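Local coordinates for CdiA-CT toxin, Conserved domain protein (Yersinia pseudotuberculosis serotype O:3, PDB 4ZQU) that acts as a toxin, probably an endonuclease, of a contact-dependent growth inhibition system and is neutralised by its immunity protein CdiI, at the interface of chains A and B. Numbering follows the deposited sequence. Chains: chain A, CdiA-CT toxin, Conserved domain protein; chain B, CdiI toxin.

The interface of chains A and B. Residues chain A 29, 74-77; chain B 24, 30-32, 90.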
ATOM      1  N   ARG A  29      -0.281  -3.839 -10.881  1.00 26.71           N
ATOM      2  CA  ARG A  29      -0.175  -4.963  -9.959  1.00 27.06           C
ATOM      3  C   ARG A  29       0.757  -6.055 -10.465  1.00 27.34           C
ATOM      4  O   ARG A  29       1.146  -6.940  -9.705  1.00 29.66           O
ATOM      5  CB  ARG A  29      -1.558  -5.554  -9.683  1.00 26.85           C
ATOM      6  CG  ARG A  29      -2.607  -4.525  -9.311  1.00 27.26           C
ATOM      7  CD  ARG A  29      -2.186  -3.673  -8.122  1.00 25.74           C
ATOM      8  NE  ARG A  29      -3.191  -2.655  -7.836  1.00 23.57           N
ATOM      9  CZ  ARG A  29      -3.877  -2.574  -6.702  1.00 25.71           C
ATOM     10  NH1 ARG A  29      -3.654  -3.439  -5.725  1.00 27.58           N
ATOM     11  NH2 ARG A  29      -4.780  -1.618  -6.540  1.00 26.78           N
ATOM     12  N   SER A  74      -6.543   1.072   4.422  1.00 35.20           N
ATOM     13  CA  SER A  74      -7.768   0.605   3.763  1.00 32.35           C
ATOM     14  C   SER A  74      -7.704  -0.875   3.395  1.00 29.92           C
ATOM     15  O   SER A  74      -8.342  -1.306   2.436  1.00 29.32           O
ATOM     16  CB  SER A  74      -8.062   1.432   2.507  1.00 31.61           C
ATOM     17  OG  SER A  74      -8.277   2.793   2.828  1.00 33.65           O
ATOM     18  N   GLY A  75      -6.931  -1.644   4.157  1.00 29.89           N
ATOM     19  CA  GLY A  75      -6.796  -3.071   3.924  1.00 26.40           C
ATOM     20  C   GLY A  75      -5.833  -3.437   2.808  1.00 25.73           C
ATOM     21  O   GLY A  75      -5.831  -4.571   2.336  1.00 25.47           O
ATOM     22  N   VAL A  76      -5.012  -2.479   2.384  1.00 27.79           N
ATOM     23  CA  VAL A  76      -4.047  -2.706   1.308  1.00 28.39           C
ATOM     24  C   VAL A  76      -2.621  -2.372   1.747  1.00 27.98           C
ATOM     25  O   VAL A  76      -2.387  -1.357   2.402  1.00 27.47           O
ATOM     26  CB  VAL A  76      -4.393  -1.868   0.056  1.00 31.35           C
ATOM     27  CG1 VAL A  76      -3.409  -2.152  -1.080  1.00 31.17           C
ATOM     28  CG2 VAL A  76      -5.818  -2.144  -0.392  1.00 31.43           C
ATOM     29  N   THR A  77      -1.672  -3.230   1.376  1.00 28.29           N
ATOM     30  CA  THR A  77      -0.270  -3.036   1.740  1.00 28.80           C
ATOM     31  C   THR A  77       0.633  -2.914   0.510  1.00 28.19           C
ATOM     32  O   THR A  77       0.600  -3.761  -0.384  1.00 27.36           O
ATOM     33  CB  THR A  77       0.246  -4.193   2.626  1.00 30.69           C
ATOM     34  OG1 THR A  77      -0.516  -4.248   3.841  1.00 30.84           O
ATOM     35  CG2 THR A  77       1.719  -3.996   2.963  1.00 32.15           C
TER
ATOM     36  N   TYR B  24      -4.217 -11.957   3.589  1.00 24.94           N
ATOM     37  CA  TYR B  24      -4.043 -11.015   2.490  1.00 24.23           C
ATOM     38  C   TYR B  24      -3.669 -11.777   1.232  1.00 25.22           C
ATOM     39  O   TYR B  24      -3.056 -12.840   1.304  1.00 21.05           O
ATOM     40  CB  TYR B  24      -2.966  -9.976   2.804  1.00 23.47           C
ATOM     41  CG  TYR B  24      -3.465  -8.750   3.527  1.00 24.35           C
ATOM     42  CD1 TYR B  24      -4.571  -8.811   4.361  1.00 26.35           C
ATOM     43  CD2 TYR B  24      -2.830  -7.526   3.369  1.00 24.68           C
ATOM     44  CE1 TYR B  24      -5.027  -7.685   5.020  1.00 27.10           C
ATOM     45  CE2 TYR B  24      -3.280  -6.397   4.015  1.00 24.70           C
ATOM     46  CZ  TYR B  24      -4.377  -6.481   4.843  1.00 26.35           C
ATOM     47  OH  TYR B  24      -4.824  -5.358   5.497  1.00 28.27           O
ATOM     48  N   ASN B  30      -0.405  -6.657  -1.687  1.00 27.30           N
ATOM     49  CA  ASN B  30      -1.275  -7.642  -1.057  1.00 28.50           C
ATOM     50  C   ASN B  30      -2.322  -6.944  -0.201  1.00 28.85           C
ATOM     51  O   ASN B  30      -2.040  -5.930   0.434  1.00 29.34           O
ATOM     52  CB  ASN B  30      -0.461  -8.630  -0.222  1.00 29.28           C
ATOM     53  CG  ASN B  30       0.352  -7.951   0.860  1.00 29.44           C
ATOM     54  OD1 ASN B  30      -0.063  -7.886   2.017  1.00 31.24           O
ATOM     55  ND2 ASN B  30       1.521  -7.440   0.489  1.00 27.36           N
ATOM     56  N   GLN B  31      -3.536  -7.480  -0.193  1.00 29.03           N
ATOM     57  CA  GLN B  31      -4.638  -6.798   0.468  1.00 28.34           C
ATOM     58  C   GLN B  31      -5.656  -7.756   1.073  1.00 29.50           C
ATOM     59  O   GLN B  31      -5.696  -8.937   0.726  1.00 31.54           O
ATOM     60  CB  GLN B  31      -5.338  -5.870  -0.521  1.00 29.20           C
ATOM     61  CG  GLN B  31      -5.937  -6.579  -1.719  1.00 29.74           C
ATOM     62  CD  GLN B  31      -6.445  -5.608  -2.760  1.00 30.46           C
ATOM     63  OE1 GLN B  31      -7.599  -5.185  -2.720  1.00 29.62           O
ATOM     64  NE2 GLN B  31      -5.577  -5.240  -3.697  1.00 31.41           N
ATOM     65  N   LEU B  32      -6.476  -7.221   1.975  1.00 27.22           N
ATOM     66  CA  LEU B  32      -7.525  -7.981   2.647  1.00 26.50           C
ATOM     67  C   LEU B  32      -8.347  -8.806   1.667  1.00 26.06           C
ATOM     68  O   LEU B  32      -9.010  -8.263   0.780  1.00 29.15           O
ATOM     69  CB  LEU B  32      -8.436  -7.036   3.433  1.00 25.62           C
ATOM     70  CG  LEU B  32      -9.531  -7.683   4.280  1.00 25.32           C
ATOM     71  CD1 LEU B  32      -8.914  -8.545   5.370  1.00 27.48           C
ATOM     72  CD2 LEU B  32     -10.441  -6.620   4.875  1.00 24.82           C
ATOM     73  N   THR B  90     -12.849  -2.813  -2.510  1.00 30.32           N
ATOM     74  CA  THR B  90     -11.735  -2.780  -1.572  1.00 27.77           C
ATOM     75  C   THR B  90     -12.059  -1.933  -0.344  1.00 29.88           C
ATOM     76  O   THR B  90     -11.932  -2.395   0.789  1.00 32.15           O
ATOM     77  CB  THR B  90     -10.464  -2.234  -2.244  1.00 25.97           C
ATOM     78  OG1 THR B  90     -10.057  -3.131  -3.284  1.00 26.24           O
ATOM     79  CG2 THR B  90      -9.343  -2.095  -1.235  1.00 23.39           C
TER
HETATM   80  O   HOH W   1      -9.674  -3.966   1.483  1.00 22.34           O
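A:Gly75 meets B:Leu32 and B:Tyr24 at the start of a short antiparallel beta pairing between toxin and immunity protein, a beta-augmentation contact. The carbonyl O of A:Gly75, in the turn before strand 76-79, accepts a hydrogen bond from the backbone N of B:Leu32, 2.8 Å away. The B:Tyr24 ring turns one face to the donor, with B:Leu32 N over its centre, while the phenol OH comes alongside A:Gly75, 3.4 Å from its CA and from its carbonyl O. Two residues on, A:Thr77 N donates to the B:Asn30 carbonyl O at 2.9 Å; the return bond from B:Asn30 N to A:Thr77 O is weak. With chi1 at -61°, A:Thr77 turns OG1 beside its own backbone N and towards the ring, 3.5 Å from B:Tyr24 CE2.

On the opposite side of the paired strands, A:Val76 and B:Gln31 run side by side. A:Val76 CG2 packs against B:Gln31 CB and touches the B:Thr90 methyl CG2 at 3.6 Å. B:Gln31 then extends past the valine, its amide OE1 accepting a hydrogen bond from B:Thr90 OG1 and its NE2 lying near A:Arg29 NH1. A water links the carbonyl O atoms of A:Ser74 and B:Thr90. The site joins the beginning of toxin strand 76-79, just after the turn from strand 70-73, to immunity strand 30-32, with strand 19-26 supplying the tyrosine and helix 87-105 the threonine.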